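Long-range contacts in acyl-coenzyme A oxidase (Caenorhabditis elegans, PDB 5K3J), which catalyses the first, FAD-dependent desaturation step of peroxisomal beta-oxidation, acting on ascaroside pheromone CoA thioesters with a five-carbon omega side chain: residues His306-Ala311 / Glu401-Ala406; Tyr314-Arg319 / Lys331-Gln336. All coordinates share one frame; numbering follows the deposited sequence.

Interaction 1 (His306-Ala311 / Glu401-Ala406). With ATP (adenosine-5'-triphosphate), chain H.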
ATOM      1  N   HIS A 306      -4.960 -15.297  -0.038  1.00 37.90           N
ATOM      2  CA  HIS A 306      -6.015 -14.829   0.853  1.00 35.39           C
ATOM      3  C   HIS A 306      -6.727 -13.611   0.261  1.00 35.19           C
ATOM      4  O   HIS A 306      -7.957 -13.548   0.241  1.00 35.79           O
ATOM      5  CB  HIS A 306      -5.413 -14.505   2.228  1.00 32.70           C
ATOM      6  CG  HIS A 306      -6.410 -14.097   3.270  1.00 28.45           C
ATOM      7  ND1 HIS A 306      -6.212 -14.344   4.610  1.00 27.41           N
ATOM      8  CD2 HIS A 306      -7.588 -13.435   3.181  1.00 28.58           C
ATOM      9  CE1 HIS A 306      -7.232 -13.870   5.301  1.00 28.05           C
ATOM     10  NE2 HIS A 306      -8.082 -13.313   4.458  1.00 29.11           N
ATOM     11  N   ALA A 307      -5.950 -12.651  -0.225  1.00 40.70           N
ATOM     12  CA  ALA A 307      -6.514 -11.456  -0.839  1.00 43.22           C
ATOM     13  C   ALA A 307      -7.333 -11.813  -2.075  1.00 44.67           C
ATOM     14  O   ALA A 307      -8.446 -11.319  -2.263  1.00 51.11           O
ATOM     15  CB  ALA A 307      -5.411 -10.479  -1.199  1.00 43.27           C
ATOM     16  N   LEU A 308      -6.769 -12.686  -2.903  1.00 26.60           N
ATOM     17  CA  LEU A 308      -7.396 -13.103  -4.153  1.00 25.36           C
ATOM     18  C   LEU A 308      -8.631 -13.961  -3.916  1.00 20.67           C
ATOM     19  O   LEU A 308      -9.534 -13.994  -4.747  1.00 19.34           O
ATOM     20  CB  LEU A 308      -6.391 -13.862  -5.013  1.00 25.40           C
ATOM     21  CG  LEU A 308      -5.194 -13.008  -5.418  1.00 27.26           C
ATOM     22  CD1 LEU A 308      -4.033 -13.878  -5.858  1.00 27.43           C
ATOM     23  CD2 LEU A 308      -5.597 -12.044  -6.515  1.00 29.18           C
ATOM     24  N   THR A 309      -8.666 -14.651  -2.780  1.00 26.12           N
ATOM     25  CA  THR A 309      -9.819 -15.463  -2.412  1.00 28.07           C
ATOM     26  C   THR A 309     -11.030 -14.560  -2.210  1.00 31.37           C
ATOM     27  O   THR A 309     -12.172 -14.958  -2.443  1.00 34.09           O
ATOM     28  CB  THR A 309      -9.549 -16.277  -1.138  1.00 27.19           C
ATOM     29  OG1 THR A 309      -8.363 -17.060  -1.317  1.00 27.45           O
ATOM     30  CG2 THR A 309     -10.712 -17.205  -0.836  1.00 28.81           C
ATOM     31  N   ILE A 310     -10.763 -13.326  -1.791  1.00 29.64           N
ATOM     32  CA  ILE A 310     -11.805 -12.336  -1.553  1.00 28.23           C
ATOM     33  C   ILE A 310     -12.175 -11.579  -2.823  1.00 27.80           C
ATOM     34  O   ILE A 310     -13.351 -11.340  -3.097  1.00 27.85           O
ATOM     35  CB  ILE A 310     -11.361 -11.332  -0.478  1.00 31.01           C
ATOM     36  CG1 ILE A 310     -10.982 -12.075   0.808  1.00 33.29           C
ATOM     37  CG2 ILE A 310     -12.444 -10.280  -0.229  1.00 31.63           C
ATOM     38  CD1 ILE A 310     -10.077 -11.290   1.722  1.00 33.61           C
ATOM     39  N   ALA A 311     -11.160 -11.197  -3.589  1.00 34.42           N
ATOM     40  CA  ALA A 311     -11.368 -10.471  -4.831  1.00 36.57           C
ATOM     41  C   ALA A 311     -12.147 -11.315  -5.834  1.00 37.32           C
ATOM     42  O   ALA A 311     -13.192 -10.893  -6.324  1.00 35.08           O
ATOM     43  CB  ALA A 311     -10.033 -10.038  -5.423  1.00 35.42           C
ATOM     44  N   GLU A 401      -2.951  -4.968  -3.140  1.00 28.46           N
ATOM     45  CA  GLU A 401      -3.659  -3.713  -3.389  1.00 28.13           C
ATOM     46  C   GLU A 401      -4.594  -3.842  -4.590  1.00 30.93           C
ATOM     47  O   GLU A 401      -5.726  -3.352  -4.560  1.00 32.29           O
ATOM     48  CB  GLU A 401      -2.680  -2.560  -3.622  1.00 25.90           C
ATOM     49  CG  GLU A 401      -2.218  -1.860  -2.355  1.00 22.72           C
ATOM     50  CD  GLU A 401      -3.377  -1.322  -1.527  1.00 23.04           C
ATOM     51  OE1 GLU A 401      -3.538  -0.082  -1.450  1.00 20.47           O
ATOM     52  OE2 GLU A 401      -4.125  -2.143  -0.951  1.00 22.88           O
ATOM     53  N   GLN A 402      -4.105  -4.492  -5.646  1.00 32.77           N
ATOM     54  CA  GLN A 402      -4.897  -4.746  -6.847  1.00 30.35           C
ATOM     55  C   GLN A 402      -6.128  -5.564  -6.486  1.00 28.50           C
ATOM     56  O   GLN A 402      -7.215  -5.349  -7.018  1.00 29.00           O
ATOM     57  CB  GLN A 402      -4.055  -5.471  -7.908  1.00 30.52           C
ATOM     58  CG  GLN A 402      -3.059  -4.575  -8.623  1.00 27.98           C
ATOM     59  CD  GLN A 402      -3.749  -3.494  -9.427  1.00 29.08           C
ATOM     60  OE1 GLN A 402      -4.844  -3.703  -9.951  1.00 26.83           O
ATOM     61  NE2 GLN A 402      -3.121  -2.325  -9.519  1.00 29.64           N
ATOM     62  N   ALA A 403      -5.949  -6.489  -5.553  1.00 35.72           N
ATOM     63  CA  ALA A 403      -7.036  -7.338  -5.091  1.00 39.29           C
ATOM     64  C   ALA A 403      -8.109  -6.519  -4.378  1.00 39.16           C
ATOM     65  O   ALA A 403      -9.303  -6.774  -4.536  1.00 42.66           O
ATOM     66  CB  ALA A 403      -6.502  -8.427  -4.175  1.00 41.60           C
ATOM     67  N   ARG A 404      -7.675  -5.535  -3.596  1.00 29.92           N
ATOM     68  CA  ARG A 404      -8.587  -4.679  -2.846  1.00 28.29           C
ATOM     69  C   ARG A 404      -9.379  -3.751  -3.753  1.00 25.76           C
ATOM     70  O   ARG A 404     -10.607  -3.720  -3.701  1.00 23.26           O
ATOM     71  CB  ARG A 404      -7.815  -3.853  -1.811  1.00 30.18           C
ATOM     72  CG  ARG A 404      -8.675  -2.829  -1.086  1.00 28.66           C
ATOM     73  CD  ARG A 404      -7.851  -1.934  -0.173  1.00 26.48           C
ATOM     74  NE  ARG A 404      -6.793  -1.228  -0.895  1.00 25.43           N
ATOM     75  CZ  ARG A 404      -6.964  -0.076  -1.537  1.00 27.75           C
ATOM     76  NH1 ARG A 404      -8.155   0.510  -1.551  1.00 28.43           N
ATOM     77  NH2 ARG A 404      -5.946   0.496  -2.168  1.00 28.75           N
ATOM     78  N   MET A 405      -8.667  -2.993  -4.578  1.00 39.56           N
ATOM     79  CA  MET A 405      -9.303  -2.056  -5.501  1.00 42.81           C
ATOM     80  C   MET A 405     -10.232  -2.760  -6.486  1.00 44.25           C
ATOM     81  O   MET A 405     -11.133  -2.145  -7.049  1.00 45.17           O
ATOM     82  CB  MET A 405      -8.241  -1.258  -6.268  1.00 43.89           C
ATOM     83  CG  MET A 405      -7.390  -0.339  -5.402  1.00 40.77           C
ATOM     84  SD  MET A 405      -6.095   0.499  -6.334  1.00 44.19           S
ATOM     85  CE  MET A 405      -5.091  -0.897  -6.834  1.00 46.56           C
ATOM     86  N   ALA A 406     -10.000  -4.052  -6.690  1.00 47.49           N
ATOM     87  CA  ALA A 406     -10.836  -4.867  -7.568  1.00 48.30           C
ATOM     88  C   ALA A 406     -12.265  -4.972  -7.039  1.00 46.39           C
ATOM     89  O   ALA A 406     -13.210  -5.173  -7.805  1.00 59.02           O
ATOM     90  CB  ALA A 406     -10.237  -6.249  -7.725  1.00 51.01           C
TER
HETATM   91  PG  ATP H 703       2.423  -0.253 -18.409  1.00 67.78           P
HETATM   92  O1G ATP H 703       3.792  -0.471 -19.004  1.00 60.25           O
HETATM   93  O2G ATP H 703       1.285  -0.604 -19.338  1.00 64.08           O
HETATM   94  O3G ATP H 703       2.247   1.052 -17.668  1.00 67.22           O
HETATM   95  PB  ATP H 703       2.545  -2.930 -17.621  1.00 76.92           P
HETATM   96  O1B ATP H 703       3.449  -3.515 -16.560  1.00 71.72           O
HETATM   97  O2B ATP H 703       2.937  -3.034 -19.075  1.00 79.95           O
HETATM   98  O3B ATP H 703       2.296  -1.380 -17.270  1.00 68.40           O
HETATM   99  PA  ATP H 703      -0.195  -2.912 -16.801  1.00 67.53           P
HETATM  100  O1A ATP H 703      -0.266  -1.447 -17.143  1.00 66.59           O
HETATM  101  O2A ATP H 703      -1.397  -3.775 -17.093  1.00 65.49           O
HETATM  102  O3A ATP H 703       1.102  -3.630 -17.437  1.00 71.01           O
HETATM  103  O5' ATP H 703       0.111  -3.031 -15.225  1.00 65.97           O
HETATM  104  C5' ATP H 703      -0.141  -4.258 -14.548  1.00 59.28           C
HETATM  105  C4' ATP H 703      -0.911  -3.970 -13.270  1.00 52.87           C
HETATM  106  O4' ATP H 703      -0.848  -2.576 -12.960  1.00 49.09           O
HETATM  107  C3' ATP H 703      -2.376  -4.327 -13.451  1.00 52.23           C
HETATM  108  O3' ATP H 703      -2.797  -5.184 -12.387  1.00 55.26           O
HETATM  109  C2' ATP H 703      -3.126  -3.019 -13.340  1.00 48.08           C
HETATM  110  O2' ATP H 703      -4.320  -3.195 -12.578  1.00 46.23           O
HETATM  111  C1' ATP H 703      -2.153  -2.109 -12.611  1.00 48.54           C
HETATM  112  N9  ATP H 703      -2.353  -0.673 -12.947  1.00 47.22           N
HETATM  113  C8  ATP H 703      -1.757   0.025 -13.936  1.00 50.06           C
HETATM  114  N7  ATP H 703      -2.174   1.318 -13.939  1.00 49.39           N
HETATM  115  C5  ATP H 703      -3.054   1.464 -12.933  1.00 46.81           C
HETATM  116  C6  ATP H 703      -3.870   2.573 -12.379  1.00 43.52           C
HETATM  117  N6  ATP H 703      -3.830   3.817 -12.916  1.00 42.09           N
HETATM  118  N1  ATP H 703      -4.658   2.303 -11.317  1.00 42.91           N
HETATM  119  C2  ATP H 703      -4.709   1.074 -10.773  1.00 41.33           C
HETATM  120  N3  ATP H 703      -3.998   0.024 -11.222  1.00 44.55           N
HETATM  121  C4  ATP H 703      -3.164   0.152 -12.281  1.00 44.97           C

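Interaction 2 (Tyr314-Arg319 / Lys331-Gln336). With FAD (flavin-adenine dinucleotide), chain G.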
ATOM      1  N   TYR A 314     -15.778 -12.163  -4.805  1.00 42.87           N
ATOM      2  CA  TYR A 314     -16.569 -10.946  -4.892  1.00 42.93           C
ATOM      3  C   TYR A 314     -16.704 -10.471  -6.335  1.00 43.85           C
ATOM      4  O   TYR A 314     -17.701  -9.847  -6.698  1.00 40.38           O
ATOM      5  CB  TYR A 314     -15.960  -9.831  -4.037  1.00 42.59           C
ATOM      6  CG  TYR A 314     -16.702  -8.523  -4.171  1.00 36.29           C
ATOM      7  CD1 TYR A 314     -17.904  -8.321  -3.512  1.00 35.22           C
ATOM      8  CD2 TYR A 314     -16.211  -7.496  -4.968  1.00 34.87           C
ATOM      9  CE1 TYR A 314     -18.594  -7.134  -3.634  1.00 32.84           C
ATOM     10  CE2 TYR A 314     -16.897  -6.302  -5.095  1.00 33.97           C
ATOM     11  CZ  TYR A 314     -18.087  -6.128  -4.426  1.00 33.28           C
ATOM     12  OH  TYR A 314     -18.775  -4.944  -4.548  1.00 41.07           O
ATOM     13  N   SER A 315     -15.699 -10.761  -7.155  1.00 43.27           N
ATOM     14  CA  SER A 315     -15.737 -10.366  -8.559  1.00 43.17           C
ATOM     15  C   SER A 315     -16.760 -11.188  -9.331  1.00 44.95           C
ATOM     16  O   SER A 315     -17.191 -10.797 -10.414  1.00 48.84           O
ATOM     17  CB  SER A 315     -14.355 -10.510  -9.202  1.00 43.19           C
ATOM     18  OG  SER A 315     -13.389  -9.719  -8.529  1.00 46.49           O
ATOM     19  N   ALA A 316     -17.142 -12.329  -8.769  1.00 31.96           N
ATOM     20  CA  ALA A 316     -18.129 -13.199  -9.403  1.00 31.71           C
ATOM     21  C   ALA A 316     -19.521 -12.973  -8.825  1.00 31.15           C
ATOM     22  O   ALA A 316     -20.480 -13.635  -9.219  1.00 32.54           O
ATOM     23  CB  ALA A 316     -17.723 -14.661  -9.258  1.00 35.49           C
ATOM     24  N   VAL A 317     -19.624 -12.042  -7.882  1.00 30.15           N
ATOM     25  CA  VAL A 317     -20.916 -11.639  -7.335  1.00 27.41           C
ATOM     26  C   VAL A 317     -21.275 -10.240  -7.813  1.00 30.57           C
ATOM     27  O   VAL A 317     -22.349 -10.020  -8.377  1.00 33.28           O
ATOM     28  CB  VAL A 317     -20.922 -11.657  -5.798  1.00 27.11           C
ATOM     29  CG1 VAL A 317     -22.230 -11.079  -5.266  1.00 27.79           C
ATOM     30  CG2 VAL A 317     -20.679 -13.074  -5.276  1.00 28.61           C
ATOM     31  N   ARG A 318     -20.360  -9.302  -7.575  1.00 24.34           N
ATOM     32  CA  ARG A 318     -20.526  -7.912  -7.988  1.00 25.94           C
ATOM     33  C   ARG A 318     -20.835  -7.793  -9.475  1.00 29.07           C
ATOM     34  O   ARG A 318     -19.965  -7.999 -10.321  1.00 29.89           O
ATOM     35  CB  ARG A 318     -19.269  -7.104  -7.661  1.00 26.76           C
ATOM     36  CG  ARG A 318     -19.275  -5.678  -8.200  1.00 23.79           C
ATOM     37  CD  ARG A 318     -20.374  -4.856  -7.545  1.00 21.92           C
ATOM     38  NE  ARG A 318     -20.128  -3.419  -7.641  1.00 19.97           N
ATOM     39  CZ  ARG A 318     -20.790  -2.510  -6.933  1.00 16.55           C
ATOM     40  NH1 ARG A 318     -21.728  -2.900  -6.078  1.00 15.42           N
ATOM     41  NH2 ARG A 318     -20.515  -1.218  -7.067  1.00 16.60           N
ATOM     42  N   ARG A 319     -22.082  -7.465  -9.792  1.00 39.03           N
ATOM     43  CA  ARG A 319     -22.452  -7.175 -11.167  1.00 39.95           C
ATOM     44  C   ARG A 319     -22.467  -5.667 -11.391  1.00 36.43           C
ATOM     45  O   ARG A 319     -23.097  -4.927 -10.639  1.00 30.71           O
ATOM     46  CB  ARG A 319     -23.814  -7.779 -11.507  1.00 44.40           C
ATOM     47  CG  ARG A 319     -23.880  -9.287 -11.356  1.00 48.87           C
ATOM     48  CD  ARG A 319     -25.273  -9.781 -11.699  1.00 47.43           C
ATOM     49  NE  ARG A 319     -25.381 -11.235 -11.641  1.00 44.88           N
ATOM     50  CZ  ARG A 319     -25.131 -12.041 -12.671  1.00 50.91           C
ATOM     51  NH1 ARG A 319     -24.749 -11.534 -13.840  1.00 50.37           N
ATOM     52  NH2 ARG A 319     -25.261 -13.355 -12.533  1.00 47.98           N
ATOM     53  N   LYS A 331     -21.234  -9.800 -14.446  1.00 42.05           N
ATOM     54  CA  LYS A 331     -20.252  -9.980 -13.383  1.00 46.00           C
ATOM     55  C   LYS A 331     -18.950  -9.270 -13.760  1.00 50.49           C
ATOM     56  O   LYS A 331     -18.472  -9.396 -14.888  1.00 47.62           O
ATOM     57  CB  LYS A 331     -19.994 -11.466 -13.130  1.00 41.43           C
ATOM     58  CG  LYS A 331     -21.218 -12.258 -12.667  1.00 42.44           C
ATOM     59  CD  LYS A 331     -20.858 -13.717 -12.414  1.00 40.15           C
ATOM     60  CE  LYS A 331     -22.051 -14.527 -11.938  1.00 40.63           C
ATOM     61  NZ  LYS A 331     -21.647 -15.913 -11.584  1.00 42.64           N
ATOM     62  N   VAL A 332     -18.378  -8.524 -12.817  1.00 61.00           N
ATOM     63  CA  VAL A 332     -17.197  -7.710 -13.098  1.00 63.13           C
ATOM     64  C   VAL A 332     -15.971  -8.567 -13.383  1.00 58.22           C
ATOM     65  O   VAL A 332     -15.002  -8.094 -13.972  1.00 58.45           O
ATOM     66  CB  VAL A 332     -16.880  -6.751 -11.933  1.00 69.57           C
ATOM     67  CG1 VAL A 332     -17.923  -5.645 -11.859  1.00 72.39           C
ATOM     68  CG2 VAL A 332     -16.793  -7.517 -10.624  1.00 68.47           C
ATOM     69  N   LEU A 333     -16.025  -9.831 -12.977  1.00 41.90           N
ATOM     70  CA  LEU A 333     -14.938 -10.760 -13.249  1.00 42.87           C
ATOM     71  C   LEU A 333     -14.834 -11.060 -14.745  1.00 44.63           C
ATOM     72  O   LEU A 333     -13.814 -11.552 -15.215  1.00 40.46           O
ATOM     73  CB  LEU A 333     -15.128 -12.057 -12.453  1.00 40.89           C
ATOM     74  CG  LEU A 333     -14.040 -13.133 -12.550  1.00 40.27           C
ATOM     75  CD1 LEU A 333     -12.672 -12.560 -12.202  1.00 38.04           C
ATOM     76  CD2 LEU A 333     -14.379 -14.323 -11.661  1.00 38.82           C
ATOM     77  N   ASP A 334     -15.886 -10.753 -15.495  1.00 71.52           N
ATOM     78  CA  ASP A 334     -15.892 -11.021 -16.930  1.00 76.14           C
ATOM     79  C   ASP A 334     -15.056 -10.006 -17.703  1.00 74.93           C
ATOM     80  O   ASP A 334     -14.538 -10.306 -18.780  1.00 76.70           O
ATOM     81  CB  ASP A 334     -17.324 -11.039 -17.468  1.00 74.92           C
ATOM     82  CG  ASP A 334     -18.050 -12.330 -17.142  1.00 75.21           C
ATOM     83  OD1 ASP A 334     -17.373 -13.307 -16.758  1.00 73.56           O
ATOM     84  OD2 ASP A 334     -19.290 -12.376 -17.278  1.00 74.64           O
ATOM     85  N   TYR A 335     -14.927  -8.807 -17.145  1.00 64.40           N
ATOM     86  CA  TYR A 335     -14.136  -7.749 -17.766  1.00 58.12           C
ATOM     87  C   TYR A 335     -12.669  -8.151 -17.868  1.00 58.77           C
ATOM     88  O   TYR A 335     -12.154  -8.873 -17.018  1.00 68.55           O
ATOM     89  CB  TYR A 335     -14.265  -6.441 -16.984  1.00 58.85           C
ATOM     90  CG  TYR A 335     -15.627  -5.789 -17.086  1.00 57.09           C
ATOM     91  CD1 TYR A 335     -16.161  -5.441 -18.320  1.00 57.03           C
ATOM     92  CD2 TYR A 335     -16.370  -5.505 -15.950  1.00 59.65           C
ATOM     93  CE1 TYR A 335     -17.401  -4.841 -18.421  1.00 61.54           C
ATOM     94  CE2 TYR A 335     -17.613  -4.903 -16.039  1.00 58.95           C
ATOM     95  CZ  TYR A 335     -18.122  -4.573 -17.279  1.00 61.43           C
ATOM     96  OH  TYR A 335     -19.356  -3.973 -17.385  1.00 62.42           O
ATOM     97  N   GLN A 336     -11.996  -7.670 -18.905  1.00 59.87           N
ATOM     98  CA  GLN A 336     -10.617  -8.061 -19.162  1.00 58.52           C
ATOM     99  C   GLN A 336      -9.652  -7.451 -18.150  1.00 62.40           C
ATOM    100  O   GLN A 336      -8.777  -8.137 -17.619  1.00 60.86           O
ATOM    101  CB  GLN A 336     -10.207  -7.659 -20.573  1.00 61.42           C
ATOM    102  CG  GLN A 336      -8.835  -8.151 -20.969  1.00 62.10           C
ATOM    103  CD  GLN A 336      -8.500  -7.813 -22.403  1.00 63.21           C
ATOM    104  OE1 GLN A 336      -8.100  -6.691 -22.711  1.00 67.92           O
ATOM    105  NE2 GLN A 336      -8.665  -8.784 -23.293  1.00 62.12           N
TER
HETATM  106  PA  FAD G 702     -17.182  -1.021  -9.187  1.00 45.98           P
HETATM  107  O1A FAD G 702     -17.922  -0.163 -10.215  1.00 49.81           O
HETATM  108  O2A FAD G 702     -18.109  -2.059  -8.627  1.00 42.76           O
HETATM  109  O5B FAD G 702     -15.926  -1.749  -9.897  1.00 39.49           O
HETATM  110  C5B FAD G 702     -15.224  -2.768  -9.167  1.00 37.93           C
HETATM  111  C4B FAD G 702     -14.320  -3.548 -10.168  1.00 39.03           C
HETATM  112  O4B FAD G 702     -15.000  -3.826 -11.244  1.00 42.60           O
HETATM  113  C3B FAD G 702     -13.152  -2.665 -10.621  1.00 37.92           C
HETATM  114  O3B FAD G 702     -12.044  -3.404 -10.755  1.00 37.49           O
HETATM  115  C2B FAD G 702     -13.598  -2.121 -12.009  1.00 36.54           C
HETATM  116  O2B FAD G 702     -12.399  -1.894 -12.881  1.00 34.10           O
HETATM  117  C1B FAD G 702     -14.317  -3.069 -12.488  1.00 38.88           C
HETATM  118  N9A FAD G 702     -15.333  -2.548 -13.350  1.00 41.62           N
HETATM  119  C8A FAD G 702     -16.572  -2.163 -12.992  1.00 40.17           C
HETATM  120  N7A FAD G 702     -17.212  -1.737 -14.111  1.00 41.53           N
HETATM  121  C5A FAD G 702     -16.354  -1.865 -15.164  1.00 46.80           C
HETATM  122  C6A FAD G 702     -16.496  -1.580 -16.518  1.00 53.98           C
HETATM  123  N6A FAD G 702     -17.544  -1.060 -17.330  1.00 52.64           N
HETATM  124  N1A FAD G 702     -15.482  -1.801 -17.355  1.00 54.40           N
HETATM  125  C2A FAD G 702     -14.307  -2.309 -16.885  1.00 51.33           C
HETATM  126  N3A FAD G 702     -14.167  -2.589 -15.562  1.00 47.22           N
HETATM  127  C4A FAD G 702     -15.200  -2.363 -14.705  1.00 43.01           C
HETATM  128  N1  FAD G 702     -19.829   7.898  -3.237  1.00 34.93           N
HETATM  129  C2  FAD G 702     -20.753   9.015  -3.068  1.00 34.30           C
HETATM  130  O2  FAD G 702     -21.769   9.065  -3.729  1.00 33.41           O
HETATM  131  N3  FAD G 702     -20.457  10.078  -2.104  1.00 34.27           N
HETATM  132  C4  FAD G 702     -19.274  10.022  -1.334  1.00 34.24           C
HETATM  133  O4  FAD G 702     -19.022  10.928  -0.512  1.00 31.77           O
HETATM  134  C4X FAD G 702     -18.329   8.885  -1.503  1.00 33.18           C
HETATM  135  N5  FAD G 702     -17.119   8.823  -0.718  1.00 34.95           N
HETATM  136  C5X FAD G 702     -16.195   7.705  -0.886  1.00 33.45           C
HETATM  137  C6  FAD G 702     -15.017   7.648  -0.121  1.00 29.40           C
HETATM  138  C7  FAD G 702     -14.124   6.571  -0.282  1.00 27.05           C
HETATM  139  C7M FAD G 702     -12.920   6.725   0.654  1.00 25.92           C
HETATM  140  C8  FAD G 702     -14.406   5.556  -1.202  1.00 27.75           C
HETATM  141  C8M FAD G 702     -13.507   4.356  -1.447  1.00 27.85           C
HETATM  142  C9  FAD G 702     -15.585   5.607  -1.973  1.00 28.92           C
HETATM  143  C9A FAD G 702     -16.480   6.680  -1.817  1.00 32.24           C
HETATM  144  N10 FAD G 702     -17.715   6.741  -2.623  1.00 31.82           N
HETATM  145  C10 FAD G 702     -18.625   7.837  -2.456  1.00 31.76           C
HETATM  146  C1' FAD G 702     -18.032   5.672  -3.595  1.00 29.20           C
HETATM  147  C2' FAD G 702     -17.164   5.796  -4.844  1.00 29.25           C
HETATM  148  O2' FAD G 702     -17.461   6.980  -5.497  1.00 30.81           O
HETATM  149  C3' FAD G 702     -17.476   4.634  -5.746  1.00 31.51           C
HETATM  150  O3' FAD G 702     -17.247   3.436  -5.049  1.00 31.12           O
HETATM  151  C4' FAD G 702     -16.600   4.677  -6.969  1.00 33.04           C
HETATM  152  O4' FAD G 702     -16.898   5.832  -7.718  1.00 37.86           O
HETATM  153  C5' FAD G 702     -16.867   3.442  -7.803  1.00 34.03           C
HETATM  154  O5' FAD G 702     -16.723   2.296  -6.976  1.00 35.37           O
HETATM  155  P   FAD G 702     -17.578   0.980  -7.284  1.00 36.80           P
HETATM  156  O1P FAD G 702     -18.098   0.399  -5.965  1.00 36.89           O
HETATM  157  O2P FAD G 702     -18.733   1.308  -8.174  1.00 40.36           O
HETATM  158  O3P FAD G 702     -16.661  -0.079  -8.008  1.00 40.19           O

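Interaction 1 (His306-Ala311 / Glu401-Ala406)
Ala-307 O is gripped by two backbone N-H groups, of Ile-310 and Ala-311, while the methyl of the same residue meets Ala-403, in a worked example of helices brought close by alanines. The pair belongs to the helical bundle of the acyl-CoA oxidase fold: helices 287-315 and 379-405 run nearly parallel here, at 19°, with axes 8.7 Å apart. Ala-307 and Ala-311, one turn apart, both turn their methyls toward Ala-403, whose CB lies 3.8 Å from Ala-307 CB and 4.1 Å from Ala-311 CB. Leu-308 adds CD2 to the same methyl, and Ala-311 CB also lies 3.5 Å from Ala-403 O. Alanine methyls, joined by one leucine branch, thus make up most of this buried interface.

The neighbouring Gln-402 serves the nucleotide. Its chain bends at chi2 (-64°), carrying the amide to the adenosine of ATP, where Gln-402 NE2 donates almost straight to N3 of ATP, at 3.0 Å. Ribose O2' donates in turn to Gln-402 OE1, at 2.7 Å; Arg-341 NE, a second partner of OE1, helps fix the amide's orientation. On the same helix, Arg-404 holds the Glu-401 carboxylate side-on in a salt bridge, and Glu-401 OE1 also bonds Tyr-422 OH of the second subunit. Within this bridge Arg-404 NE lies 2.8 Å from Glu-401 OE2, which sits in the guanidinium plane.

Interaction 2 (Tyr314-Arg319 / Lys331-Gln336)
Arg-319 and Lys-331 pass obliquely across each other, an example of the methylenes of one cationic chain packing on the flat guanidinium of another, at the single beta bridge that closes the loop following helix 287-315. Lys-331, extended beyond CG, lays its aliphatic part over one face of the Arg-319 guanidinium, with CG 3.8 Å above that plane and near its rim. Their charged ends, Arg-319 NH2 and Lys-331 NZ, come within 4.5 Å, a proximity probably eased by acids of helix 12-18: Glu-13 pairs with Arg-319, Glu-16 and Glu-17 with Lys-331, whose NZ also bonds Glu-13 O.

One residue earlier, Arg-318 faces the other way, into the FAD site. CG anti to the backbone N, together with a bend at chi2 (65°), sends its guanidinium to the pyrophosphate. There O2A of FAD lies in plane at the guanidinium edge, gripped by both Arg-318 NE, at 2.6 Å, and NH2. Behind it, Arg-318 CB rests on one face of the Tyr-314 ring, and its CG touches Val-332 CG1, which also packs against the FAD ribose.

The Tyr-335 ring lies beneath the adenine, N1A of FAD sitting over its centre, 3.6 Å above the ring plane. Leu-333 packs on Ser-315 and Ala-316, CB against Ser-315 CB and CD2 against Ala-316 CB. Two backbone hydrogen bonds, each 3.0 Å, fasten the segments: Leu-333 N to Ser-315 O and Val-332 N to Arg-318 O.

In the fold
Followed from the N terminus, the chain enters both contacts along helix 287-315. Residues 306-311 come first, but their partner, 401-406, arrives only after about ninety residues, so interaction 1 closes the larger loop. A few residues after 311, the helix ends in 314-319; the chain makes a short excursion without helix or strand and returns as 331-336, so interaction 2 is nested within the loop closed by interaction 1. Their centres lie 12 Å apart. Interaction 1 joins helix 287-315 to helix 379-405, whereas interaction 2 ties the end of helix 287-315 to the segment leading into helix 336-340. Both reach the second subunit, illustrating how nested contacts can border cofactor and nucleotide sites shared across a dimer.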